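Local coordinates for protein CurF (Lyngbya majuscula, PDB 2Q35) that probably decarboxylates an enzyme-bound acyl intermediate, as a crotonase-family lyase domain, during beta-branching of a polyketide chain, at residues N58-G63 with G99-G104; G105-L110 with Y123-M128. The protein carries 1 engineered substitution. All coordinates share one frame; numbering follows the deposited sequence.

Contact 1. Residues N58-G63 with G99-G104; sequences NYFSSG and GHSFGG
Tyr59 and His100 meet as an offset edge-to-face pair, their centroids 5.5 Å apart and their planes at 71°. The His100 edge is turned to the tyrosine face, and His100 CD2 lies 3.8 Å from Tyr59 CE1. In His100, chi1 of -53° sets CG beside the backbone N, and chi2 of -59° turns the ring so that Asn58 O lies over one face. This is the more solvent-facing side, with Tyr59 and His100 partly exposed, although Asn58 O itself is closely packed, 3.0 Å from His100 CD2. An alanine at His100 would probably leave Val122 N without the ND1 it bonds to and the tyrosine face without its edge partner.

Gly99, Phe60 and Ser101 form the tight, buried part. A beta carbon on Gly99 would clash with the Asn58-Phe60 backbone. Ser101 OG lies 3.3 Å from Phe60 CD2 and has no polar partner in the model.

The two segments run parallel. His100 N bonds to Asn58 O at 2.8 Å, His100 O takes both Phe60 N and Ser61 N across a beta bulge, and Phe102 N reaches Ser61 O at 3.0 Å. In crotonase relatives these two segments supply the backbone N-H groups of the oxyanion hole. The chemistry here implies that main-chain bonds, more than side chains, set how the two segments lie beside each other.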
loop_
_atom_site.group_PDB
_atom_site.type_symbol
_atom_site.label_atom_id
_atom_site.label_comp_id
_atom_site.label_asym_id
_atom_site.label_seq_id
_atom_site.Cartn_x
_atom_site.Cartn_y
_atom_site.Cartn_z
ATOM N N ASN A 58 27.721 13.447 -5.841
ATOM C CA ASN A 58 26.926 13.298 -4.621
ATOM C C ASN A 58 25.461 13.699 -4.765
ATOM O O ASN A 58 24.730 13.636 -3.775
ATOM C CB ASN A 58 27.535 14.130 -3.494
ATOM C CG ASN A 58 28.823 13.530 -2.952
ATOM O OD1 ASN A 58 29.009 12.312 -2.976
ATOM N ND2 ASN A 58 29.708 14.382 -2.462
ATOM N N TYR A 59 25.063 14.125 -5.966
ATOM C CA TYR A 59 23.745 14.739 -6.180
ATOM C C TYR A 59 22.958 14.086 -7.295
ATOM O O TYR A 59 23.454 13.935 -8.427
ATOM C CB TYR A 59 23.887 16.225 -6.509
ATOM C CG TYR A 59 24.532 17.003 -5.411
ATOM C CD1 TYR A 59 23.788 17.436 -4.325
ATOM C CD2 TYR A 59 25.896 17.263 -5.443
ATOM C CE1 TYR A 59 24.400 18.140 -3.280
ATOM C CE2 TYR A 59 26.519 17.965 -4.415
ATOM C CZ TYR A 59 25.764 18.387 -3.338
ATOM O OH TYR A 59 26.390 19.098 -2.338
ATOM N N PHE A 60 21.728 13.704 -6.966
ATOM C CA PHE A 60 20.773 13.367 -7.997
ATOM C C PHE A 60 20.104 14.672 -8.470
ATOM O O PHE A 60 20.299 15.093 -9.604
ATOM C CB PHE A 60 19.737 12.326 -7.532
ATOM C CG PHE A 60 18.645 12.085 -8.557
ATOM C CD1 PHE A 60 18.913 11.322 -9.678
ATOM C CD2 PHE A 60 17.357 12.668 -8.415
ATOM C CE1 PHE A 60 17.905 11.069 -10.660
ATOM C CE2 PHE A 60 16.355 12.450 -9.404
ATOM C CZ PHE A 60 16.643 11.650 -10.524
ATOM N N SER A 61 19.329 15.307 -7.585
ATOM C CA SER A 61 18.693 16.592 -7.892
ATOM C C SER A 61 18.392 17.391 -6.630
ATOM O O SER A 61 17.829 16.863 -5.670
ATOM C CB SER A 61 17.401 16.360 -8.690
ATOM O OG SER A 61 16.746 17.616 -8.889
ATOM N N SER A 62 18.772 18.672 -6.643
ATOM C CA SER A 62 18.599 19.555 -5.481
ATOM C C SER A 62 17.287 20.350 -5.554
ATOM O O SER A 62 16.970 21.107 -4.640
ATOM C CB SER A 62 19.803 20.509 -5.327
ATOM O OG SER A 62 20.992 19.766 -5.075
ATOM N N GLY A 63 16.509 20.141 -6.615
ATOM C CA GLY A 63 15.241 20.872 -6.736
ATOM C C GLY A 63 15.427 22.379 -6.791
ATOM O O GLY A 63 16.444 22.876 -7.309
ATOM N N GLY A 99 22.830 9.957 -5.751
ATOM C CA GLY A 99 23.109 11.064 -4.842
ATOM C C GLY A 99 21.875 11.608 -4.141
ATOM O O GLY A 99 20.802 10.995 -4.163
ATOM N N HIS A 100 22.038 12.753 -3.486
ATOM C CA HIS A 100 20.985 13.295 -2.657
ATOM C C HIS A 100 19.852 13.752 -3.576
ATOM O O HIS A 100 20.087 14.118 -4.735
ATOM C CB HIS A 100 21.474 14.533 -1.924
ATOM C CG HIS A 100 22.743 14.330 -1.156
ATOM N ND1 HIS A 100 22.862 13.398 -0.149
ATOM C CD2 HIS A 100 23.924 14.985 -1.207
ATOM C CE1 HIS A 100 24.078 13.468 0.371
ATOM N NE2 HIS A 100 24.748 14.414 -0.263
ATOM N N SER A 101 18.647 13.761 -3.020
ATOM C CA SER A 101 17.488 14.356 -3.730
ATOM C C SER A 101 16.641 15.155 -2.752
ATOM O O SER A 101 16.114 14.593 -1.779
ATOM C CB SER A 101 16.640 13.237 -4.340
ATOM O OG SER A 101 17.404 12.364 -5.146
ATOM N N PHE A 102 16.490 16.462 -3.020
ATOM C CA PHE A 102 15.799 17.362 -2.106
ATOM C C PHE A 102 14.597 18.011 -2.791
ATOM O O PHE A 102 14.725 18.517 -3.910
ATOM C CB PHE A 102 16.721 18.494 -1.665
ATOM C CG PHE A 102 17.974 18.031 -0.961
ATOM C CD1 PHE A 102 19.203 18.162 -1.582
ATOM C CD2 PHE A 102 17.914 17.499 0.314
ATOM C CE1 PHE A 102 20.379 17.752 -0.956
ATOM C CE2 PHE A 102 19.090 17.096 0.961
ATOM C CZ PHE A 102 20.323 17.221 0.308
ATOM N N GLY A 103 13.461 18.012 -2.100
ATOM C CA GLY A 103 12.259 18.749 -2.527
ATOM C C GLY A 103 11.767 18.284 -3.882
ATOM O O GLY A 103 11.552 17.082 -4.086
ATOM N N GLY A 104 11.650 19.231 -4.813
ATOM C CA GLY A 104 11.302 18.902 -6.194
ATOM C C GLY A 104 12.237 17.867 -6.802
ATOM O O GLY A 104 11.848 17.113 -7.712
#

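Contact 2. Residues G105-L110 with Y123-M128; sequences GLLLGL and YATNFM
Leu106 holds CG anti to its backbone N (chi1 173°), and its chi2 of 60° sets the turn of the two methyls, while Thr125 holds CG2 anti to its carbonyl carbon with OG1 between the backbone N and the carbonyl carbon. In this setting Leu106 CD2 and Thr125 CG2 lie 3.7 Å apart. The contact is a helix-on-sheet packing inside the crotonase fold, a spiral of beta-beta-alpha turns: the helix 104-110 rests against the end of strand 122-124 and the loop that leaves it.

Leu106 carries most of the contact, its beta carbon directed at the strand and its two methyls divided between neighbouring residues. CD1 stands 4.3 Å from Tyr123 CD1, an apolar approach oblique to the ring. CD2 serves Thr125 and also lies 3.8 Å from Ala124 O. The alanine methyl points away from the helix, so at this position the helix meets a carbonyl oxygen.

No hydrogen bond joins the two segments, and every residue that touches is buried. Met154 of helix 148-157 packs on both Leu106 and Thr125, extending the apolar layer. Tyr123 sends its hydroxyl elsewhere, to Met97 O and Ser118 N, and its ring meets Phe117 edge-to-face; these partners hold the ring that Leu106 leans on. Farther along, Met128 packs on Leu203 of the second subunit, so the far end of segment 123-128 lies at a subunit interface. On the helix, the next residue adds a second methyl to the same threonine branch: Leu107 CD2 lies 4.1 Å from Thr125 CG2.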
loop_
_atom_site.group_PDB
_atom_site.type_symbol
_atom_site.label_atom_id
_atom_site.label_comp_id
_atom_site.label_asym_id
_atom_site.label_seq_id
_atom_site.Cartn_x
_atom_site.Cartn_y
_atom_site.Cartn_z
ATOM N N GLY A 105 13.485 17.828 -6.316
ATOM C CA GLY A 105 14.459 16.860 -6.831
ATOM C C GLY A 105 14.120 15.426 -6.439
ATOM O O GLY A 105 14.393 14.486 -7.190
ATOM N N LEU A 106 13.536 15.245 -5.260
ATOM C CA LEU A 106 13.071 13.911 -4.869
ATOM C C LEU A 106 11.851 13.572 -5.731
ATOM O O LEU A 106 11.732 12.455 -6.219
ATOM C CB LEU A 106 12.723 13.838 -3.371
ATOM C CG LEU A 106 12.075 12.547 -2.885
ATOM C CD1 LEU A 106 13.005 11.356 -3.146
ATOM C CD2 LEU A 106 11.664 12.626 -1.383
ATOM N N LEU A 107 10.944 14.531 -5.907
ATOM C CA LEU A 107 9.764 14.261 -6.750
ATOM C C LEU A 107 10.131 13.923 -8.176
ATOM O O LEU A 107 9.529 13.035 -8.770
ATOM C CB LEU A 107 8.763 15.420 -6.709
ATOM C CG LEU A 107 7.788 15.353 -5.517
ATOM C CD1 LEU A 107 6.823 14.166 -5.707
ATOM C CD2 LEU A 107 8.478 15.274 -4.150
ATOM N N LEU A 108 11.146 14.607 -8.719
ATOM C CA LEU A 108 11.631 14.332 -10.064
ATOM C C LEU A 108 11.937 12.861 -10.237
ATOM O O LEU A 108 11.546 12.232 -11.225
ATOM C CB LEU A 108 12.902 15.127 -10.334
ATOM C CG LEU A 108 13.414 15.003 -11.781
ATOM C CD1 LEU A 108 12.491 15.757 -12.748
ATOM C CD2 LEU A 108 14.830 15.532 -11.914
ATOM N N GLY A 109 12.666 12.283 -9.270
ATOM C CA GLY A 109 12.905 10.857 -9.368
ATOM C C GLY A 109 11.658 10.021 -9.183
ATOM O O GLY A 109 11.485 8.995 -9.854
ATOM N N LEU A 110 10.793 10.413 -8.253
ATOM C CA LEU A 110 9.627 9.600 -7.935
ATOM C C LEU A 110 8.557 9.621 -9.035
ATOM O O LEU A 110 7.637 8.789 -9.003
ATOM C CB LEU A 110 9.011 10.001 -6.579
ATOM C CG LEU A 110 9.858 9.678 -5.352
ATOM C CD1 LEU A 110 9.162 10.241 -4.113
ATOM C CD2 LEU A 110 10.033 8.187 -5.204
ATOM N N TYR A 123 17.682 12.136 1.458
ATOM C CA TYR A 123 16.434 12.385 0.684
ATOM C C TYR A 123 15.443 13.154 1.551
ATOM O O TYR A 123 15.255 12.846 2.721
ATOM C CB TYR A 123 15.839 11.037 0.212
ATOM C CG TYR A 123 16.851 10.278 -0.616
ATOM C CD1 TYR A 123 17.035 10.567 -1.961
ATOM C CD2 TYR A 123 17.718 9.356 -0.009
ATOM C CE1 TYR A 123 18.005 9.921 -2.721
ATOM C CE2 TYR A 123 18.686 8.717 -0.750
ATOM C CZ TYR A 123 18.839 9.003 -2.088
ATOM O OH TYR A 123 19.807 8.396 -2.847
ATOM N N ALA A 124 14.760 14.155 0.977
ATOM C CA ALA A 124 13.849 14.953 1.799
ATOM C C ALA A 124 12.760 15.566 0.918
ATOM O O ALA A 124 13.052 15.962 -0.204
ATOM C CB ALA A 124 14.579 16.078 2.499
ATOM N N THR A 125 11.537 15.636 1.448
ATOM C CA THR A 125 10.501 16.533 0.904
ATOM C C THR A 125 10.570 17.677 1.910
ATOM O O THR A 125 9.920 17.627 2.964
ATOM C CB THR A 125 9.087 15.901 0.928
ATOM O OG1 THR A 125 8.822 15.308 2.204
ATOM C CG2 THR A 125 8.906 14.824 -0.147
ATOM N N ASN A 126 11.418 18.663 1.614
ATOM C CA ASN A 126 11.837 19.677 2.596
ATOM C C ASN A 126 10.950 20.928 2.668
ATOM O O ASN A 126 11.238 21.862 3.403
ATOM C CB ASN A 126 13.301 20.079 2.382
ATOM C CG ASN A 126 13.571 20.527 0.981
ATOM O OD1 ASN A 126 12.638 20.727 0.189
ATOM N ND2 ASN A 126 14.854 20.703 0.643
ATOM N N PHE A 127 9.846 20.930 1.924
ATOM C CA PHE A 127 8.957 22.077 1.943
ATOM C C PHE A 127 8.632 22.540 3.361
ATOM O O PHE A 127 8.795 23.713 3.694
ATOM C CB PHE A 127 7.679 21.735 1.175
ATOM C CG PHE A 127 7.928 21.016 -0.125
ATOM C CD1 PHE A 127 8.317 21.727 -1.269
ATOM C CD2 PHE A 127 7.768 19.636 -0.215
ATOM C CE1 PHE A 127 8.531 21.069 -2.490
ATOM C CE2 PHE A 127 7.985 18.978 -1.423
ATOM C CZ PHE A 127 8.375 19.710 -2.567
ATOM N N MET A 128 8.198 21.616 4.215
ATOM C CA MET A 128 7.760 22.007 5.555
ATOM C C MET A 128 8.909 22.408 6.484
ATOM O O MET A 128 8.681 23.045 7.523
ATOM C CB MET A 128 6.883 20.924 6.190
ATOM C CG MET A 128 5.500 20.777 5.503
ATOM S SD MET A 128 4.379 22.114 5.958
ATOM C CE MET A 128 3.764 21.516 7.526
#

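The two contacts follow in series along the chain, contact 1 closing at Gly104 just where contact 2 opens, and their centres lie about 7 Å apart. Strand 100-102 of contact 1 runs directly into helix 104-110 of contact 2, and it neighbours strand 122-124 in the small three-stranded sheet. Two probable hydrogen bonds tie them: Gly103 N to Ala124 O at 2.8 Å and Gly99 O to Tyr123 OH at 3.1 Å. Ser61 OG also packs on Gly105 CA. The glycine-rich turn into the helix is thus tied to Ala124 by Gly103 N and packed against Ser61, consistent with the oxyanion-hole region of crotonases lying at this helix start.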